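Local coordinates for inorganic pyrophosphatase (Helicobacter pylori, PDB 2BQX) that catalyses the magnesium-dependent hydrolysis of inorganic pyrophosphate to two phosphate ions and assembles as a homohexamer, at the interface of chains A and B. Coordinates in Å, arbitrary orientation; residue numbers count along the deposited sequence, not the author numbering. Chains: chain A/B, Inorganic pyrophosphatase.

Contact 1: the interface of chains A and B. Residues chain A 39-41; chain B 78, 83-84, 111-112.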
ATOM      1  N   MET A  39      -2.799   7.494 -21.285  1.00 23.33           N
ATOM      2  CA  MET A  39      -2.230   8.804 -20.985  1.00 24.08           C
ATOM      3  C   MET A  39      -2.544   9.303 -19.582  1.00 23.52           C
ATOM      4  O   MET A  39      -3.661   9.139 -19.090  1.00 24.09           O
ATOM      5  CB  MET A  39      -2.752   9.847 -21.980  1.00 23.83           C
ATOM      6  CG  MET A  39      -2.708   9.437 -23.436  1.00 27.71           C
ATOM      7  SD  MET A  39      -1.045   9.299 -24.079  1.00 32.56           S
ATOM      8  CE  MET A  39      -0.501  10.984 -23.938  1.00 31.29           C
ATOM      9  N   VAL A  40      -1.551   9.910 -18.942  1.00 22.76           N
ATOM     10  CA  VAL A  40      -1.755  10.489 -17.623  1.00 23.02           C
ATOM     11  C   VAL A  40      -2.487  11.778 -17.955  1.00 24.60           C
ATOM     12  O   VAL A  40      -1.944  12.643 -18.643  1.00 24.52           O
ATOM     13  CB  VAL A  40      -0.426  10.831 -16.938  1.00 22.89           C
ATOM     14  CG1 VAL A  40      -0.699  11.533 -15.612  1.00 22.26           C
ATOM     15  CG2 VAL A  40       0.385   9.559 -16.712  1.00 21.87           C
ATOM     16  N   ASP A  41      -3.718  11.914 -17.475  1.00 24.96           N
ATOM     17  CA  ASP A  41      -4.513  13.094 -17.798  1.00 26.11           C
ATOM     18  C   ASP A  41      -4.568  14.143 -16.695  1.00 26.19           C
ATOM     19  O   ASP A  41      -4.450  15.341 -16.957  1.00 25.42           O
ATOM     20  CB  ASP A  41      -5.933  12.651 -18.167  1.00 28.29           C
ATOM     21  CG  ASP A  41      -6.766  13.774 -18.752  1.00 31.16           C
ATOM     22  OD1 ASP A  41      -7.927  13.918 -18.326  1.00 34.53           O
ATOM     23  OD2 ASP A  41      -6.275  14.502 -19.641  1.00 32.08           O
TER
ATOM     24  N   PHE B  78       3.262   7.274 -11.274  1.00 17.64           N
ATOM     25  CA  PHE B  78       2.512   6.968 -12.483  1.00 18.48           C
ATOM     26  C   PHE B  78       2.729   5.498 -12.843  1.00 17.85           C
ATOM     27  O   PHE B  78       3.829   4.964 -12.676  1.00 17.27           O
ATOM     28  CB  PHE B  78       2.979   7.859 -13.650  1.00 18.11           C
ATOM     29  CG  PHE B  78       2.817   9.333 -13.389  1.00 21.79           C
ATOM     30  CD1 PHE B  78       1.596   9.844 -12.951  1.00 22.30           C
ATOM     31  CD2 PHE B  78       3.888  10.205 -13.548  1.00 20.96           C
ATOM     32  CE1 PHE B  78       1.445  11.202 -12.673  1.00 21.54           C
ATOM     33  CE2 PHE B  78       3.750  11.567 -13.272  1.00 22.98           C
ATOM     34  CZ  PHE B  78       2.526  12.061 -12.830  1.00 20.71           C
ATOM     35  N   VAL B  83       1.763   7.140 -20.357  1.00 20.82           N
ATOM     36  CA  VAL B  83       2.494   8.210 -21.016  1.00 21.99           C
ATOM     37  C   VAL B  83       2.091   9.537 -20.405  1.00 22.11           C
ATOM     38  O   VAL B  83       0.902   9.838 -20.294  1.00 23.53           O
ATOM     39  CB  VAL B  83       2.163   8.253 -22.522  1.00 22.96           C
ATOM     40  CG1 VAL B  83       2.960   9.348 -23.202  1.00 25.15           C
ATOM     41  CG2 VAL B  83       2.448   6.901 -23.153  1.00 22.27           C
ATOM     42  N   VAL B  84       3.074  10.335 -20.006  1.00 23.18           N
ATOM     43  CA  VAL B  84       2.786  11.631 -19.407  1.00 23.40           C
ATOM     44  C   VAL B  84       3.460  12.758 -20.182  1.00 24.55           C
ATOM     45  O   VAL B  84       4.604  12.626 -20.611  1.00 24.37           O
ATOM     46  CB  VAL B  84       3.264  11.685 -17.936  1.00 24.31           C
ATOM     47  CG1 VAL B  84       4.765  11.470 -17.863  1.00 23.75           C
ATOM     48  CG2 VAL B  84       2.885  13.025 -17.310  1.00 24.91           C
ATOM     49  N   LYS B 111      -0.996  21.414 -16.751  1.00 31.18           N
ATOM     50  CA  LYS B 111      -2.355  20.990 -17.060  1.00 32.01           C
ATOM     51  C   LYS B 111      -2.663  19.649 -16.385  1.00 31.71           C
ATOM     52  O   LYS B 111      -3.802  19.385 -15.987  1.00 31.80           O
ATOM     53  CB  LYS B 111      -2.540  20.876 -18.577  1.00 35.00           C
ATOM     54  CG  LYS B 111      -3.959  20.554 -19.014  1.00 40.40           C
ATOM     55  CD  LYS B 111      -4.085  20.576 -20.528  1.00 45.32           C
ATOM     56  CE  LYS B 111      -5.490  20.203 -20.978  1.00 47.75           C
ATOM     57  NZ  LYS B 111      -6.514  21.150 -20.455  1.00 50.89           N
ATOM     58  N   ILE B 112      -1.640  18.810 -16.250  1.00 28.65           N
ATOM     59  CA  ILE B 112      -1.789  17.497 -15.621  1.00 27.10           C
ATOM     60  C   ILE B 112      -1.727  17.593 -14.094  1.00 26.32           C
ATOM     61  O   ILE B 112      -2.586  17.055 -13.394  1.00 26.76           O
ATOM     62  CB  ILE B 112      -0.690  16.521 -16.115  1.00 25.79           C
ATOM     63  CG1 ILE B 112      -0.901  16.223 -17.599  1.00 25.39           C
ATOM     64  CG2 ILE B 112      -0.716  15.235 -15.292  1.00 25.64           C
ATOM     65  CD1 ILE B 112       0.180  15.358 -18.218  1.00 23.98           C
TER
HETATM   66  O   HOH W   1      -0.069  12.792 -20.508  1.00 20.84           O
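A:Val40 meets B:Val83 through the backbone and B:Phe78, B:Val84 and B:Ile112 through its isopropyl group, at a subunit boundary of this hexameric family I (soluble) pyrophosphatase. Strand 38-43 of chain A here runs beside the start of strand 83-96 of chain B, and a parallel bridge pairs A:Met39 with B:Val83. The evidence for the pairing is the bond from A:Val40 N to B:Val83 O, 2.8 Å long and nearly straight at the hydrogen (171°); the donor stands 26° out of the carbonyl plane.

The side chains follow from this register. A:Met39 and B:Val83 lie alongside each other, pointing the same way. The methionine chain starts with CG beside its own N and bends again at its second and third torsions, which lays the thioether sulfur A:Met39 SD 3.7 Å from B:Val83 CB and turns the methyl CE toward CG1 of the same valine.

A:Val40 and B:Val84 form a second parallel-pointing pair, with A:Val40 CG2 3.8 Å from B:Val84 CB. The other branch, A:Val40 CG1, lies opposite the backbone N (chi1 176°) and reaches two groups that run roughly perpendicular to the valine: B:Phe78 CE1 on the ring and the methyl B:Ile112 CG2, each 3.7 Å away. CG2 of A:Val40 rests mainly on the partner strand but also borders the B:Phe78 ring, while CG1 spans between that ring and B:Ile112.

The other arm of B:Ile112 is extended, and its end B:Ile112 CD1 comes to 3.5 Å from the backbone oxygen A:Val40 O, a van der Waals contact. Water 1 is a polar partner of that oxygen, at 2.6 Å from A:Val40 O. The same water lies 3.1 Å from B:Val83 O, which therefore has both an amide and a water as partners, and the water bridges the two backbones beside the direct bond.

Contact 2: the interface of chains A and B. Residues chain A 42, 45; chain B 110-112, 114.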
ATOM      1  N   ARG A  42      -4.738  13.705 -15.455  1.00 25.30           N
ATOM      2  CA  ARG A  42      -4.827  14.670 -14.373  1.00 24.63           C
ATOM      3  C   ARG A  42      -4.566  14.069 -13.008  1.00 23.54           C
ATOM      4  O   ARG A  42      -4.880  12.909 -12.762  1.00 22.05           O
ATOM      5  CB  ARG A  42      -6.225  15.298 -14.386  1.00 27.77           C
ATOM      6  CG  ARG A  42      -6.543  16.215 -13.216  1.00 31.07           C
ATOM      7  CD  ARG A  42      -5.767  17.514 -13.318  1.00 33.52           C
ATOM      8  NE  ARG A  42      -5.794  18.042 -14.678  1.00 36.65           N
ATOM      9  CZ  ARG A  42      -6.904  18.309 -15.359  1.00 37.80           C
ATOM     10  NH1 ARG A  42      -6.822  18.781 -16.597  1.00 38.07           N
ATOM     11  NH2 ARG A  42      -8.094  18.110 -14.800  1.00 38.11           N
ATOM     12  N   TYR A  45      -6.385  17.999  -7.795  1.00 19.32           N
ATOM     13  CA  TYR A  45      -5.821  19.160  -7.111  1.00 20.14           C
ATOM     14  C   TYR A  45      -6.055  19.083  -5.606  1.00 20.46           C
ATOM     15  O   TYR A  45      -5.271  19.610  -4.824  1.00 22.04           O
ATOM     16  CB  TYR A  45      -6.466  20.449  -7.621  1.00 20.94           C
ATOM     17  CG  TYR A  45      -5.976  20.947  -8.968  1.00 21.98           C
ATOM     18  CD1 TYR A  45      -5.669  20.064 -10.003  1.00 23.08           C
ATOM     19  CD2 TYR A  45      -5.891  22.315  -9.221  1.00 23.63           C
ATOM     20  CE1 TYR A  45      -5.291  20.543 -11.268  1.00 24.76           C
ATOM     21  CE2 TYR A  45      -5.523  22.805 -10.470  1.00 24.74           C
ATOM     22  CZ  TYR A  45      -5.225  21.913 -11.488  1.00 25.83           C
ATOM     23  OH  TYR A  45      -4.872  22.401 -12.729  1.00 27.93           O
TER
ATOM     24  N   ASP B 110       1.768  21.550 -16.225  1.00 26.61           N
ATOM     25  CA  ASP B 110       0.812  22.106 -15.267  1.00 29.65           C
ATOM     26  C   ASP B 110      -0.635  21.673 -15.498  1.00 29.35           C
ATOM     27  O   ASP B 110      -1.415  21.573 -14.551  1.00 29.11           O
ATOM     28  CB  ASP B 110       0.895  23.640 -15.261  1.00 30.19           C
ATOM     29  CG  ASP B 110       2.170  24.155 -14.622  1.00 33.38           C
ATOM     30  OD1 ASP B 110       2.883  23.363 -13.973  1.00 33.01           O
ATOM     31  OD2 ASP B 110       2.463  25.362 -14.753  1.00 36.50           O
ATOM     32  N   LYS B 111      -0.996  21.414 -16.751  1.00 31.18           N
ATOM     33  CA  LYS B 111      -2.355  20.990 -17.060  1.00 32.01           C
ATOM     34  C   LYS B 111      -2.663  19.649 -16.385  1.00 31.71           C
ATOM     35  O   LYS B 111      -3.802  19.385 -15.987  1.00 31.80           O
ATOM     36  CB  LYS B 111      -2.540  20.876 -18.577  1.00 35.00           C
ATOM     37  CG  LYS B 111      -3.959  20.554 -19.014  1.00 40.40           C
ATOM     38  CD  LYS B 111      -4.085  20.576 -20.528  1.00 45.32           C
ATOM     39  CE  LYS B 111      -5.490  20.203 -20.978  1.00 47.75           C
ATOM     40  NZ  LYS B 111      -6.514  21.150 -20.455  1.00 50.89           N
ATOM     41  N   ILE B 112      -1.640  18.810 -16.250  1.00 28.65           N
ATOM     42  CA  ILE B 112      -1.789  17.497 -15.621  1.00 27.10           C
ATOM     43  C   ILE B 112      -1.727  17.593 -14.094  1.00 26.32           C
ATOM     44  O   ILE B 112      -2.586  17.055 -13.394  1.00 26.76           O
ATOM     45  CB  ILE B 112      -0.690  16.521 -16.115  1.00 25.79           C
ATOM     46  CG1 ILE B 112      -0.901  16.223 -17.599  1.00 25.39           C
ATOM     47  CG2 ILE B 112      -0.716  15.235 -15.292  1.00 25.64           C
ATOM     48  CD1 ILE B 112       0.180  15.358 -18.218  1.00 23.98           C
ATOM     49  N   PRO B 114      -0.242  20.790 -11.400  1.00 26.81           N
ATOM     50  CA  PRO B 114       0.481  22.040 -11.157  1.00 26.76           C
ATOM     51  C   PRO B 114       1.203  22.112  -9.816  1.00 27.34           C
ATOM     52  O   PRO B 114       1.727  23.162  -9.445  1.00 27.17           O
ATOM     53  CB  PRO B 114      -0.619  23.089 -11.267  1.00 28.35           C
ATOM     54  CG  PRO B 114      -1.780  22.380 -10.630  1.00 27.51           C
ATOM     55  CD  PRO B 114      -1.695  20.990 -11.244  1.00 27.47           C
TER
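A:Arg42 NE, the inner nitrogen of the guanidinium group, donates to the main-chain carbonyl B:Lys111 O at 2.7 Å. The approach lies in the carbonyl plane, with a C=O...N angle of 159°, while the oxygen sits 17° out of the guanidinium plane. A:Arg42 NH1 adds a weak bond to the same oxygen, B:Lys111 O, 3.1 Å away, so one acceptor receives two neighbouring donors unequally. The next carbonyl, B:Ile112 O, lies at the guanidinium edge and in its plane, 3.6 Å from A:Arg42 NE.

Across from this polar contact, the aromatic ring of A:Tyr45 presents a face to B:Pro114. B:Pro114 CG stands 4.0 Å from the centroid of the A:Tyr45 ring, displaced toward the rim in a CH-pi contact, and the ring atom nearest to B:Pro114 CG is A:Tyr45 CZ at 3.6 Å. CD of B:Pro114 extends the contact along the rim toward CE1, and the two side chains run at about a right angle.

Beyond this shell, bends at the second and third torsions of A:Arg42 turn the chain so that CD and NE come up against the two carbonyl oxygens. The B:Lys111 side chain leaves at about a right angle to the arginine, and its ammonium B:Lys111 NZ is 4.5 Å from A:Arg42 NH1. A:Arg42 sits at a position expected to bind substrate in this family, so the boundary may lie close to the active site; the structure alone does not show coupling.

A:Arg42 lies near the end of strand 38-43 and A:Tyr45 in the loop after it, facing a chain B loop that follows strand 99-108.

Contact 1 and contact 2 are adjoining patches of one A-B boundary, their C-alpha centres about 9 Å apart. On chain A, strand 38-43 runs through both, and the loop just after it extends contact 2. On chain B, both use B:Lys111 and B:Ile112, whereas the beginning of strand 83-96 belongs to contact 1 alone. Strand pairing and apolar packing thus continue directly into a polar grip made by A:Arg42, itself likely a substrate-binding residue. The two chains do not meet through a strict two-fold, so each may offer different residues to the other. The boundary belongs to the six-copy deposited assembly, in keeping with the homohexamer.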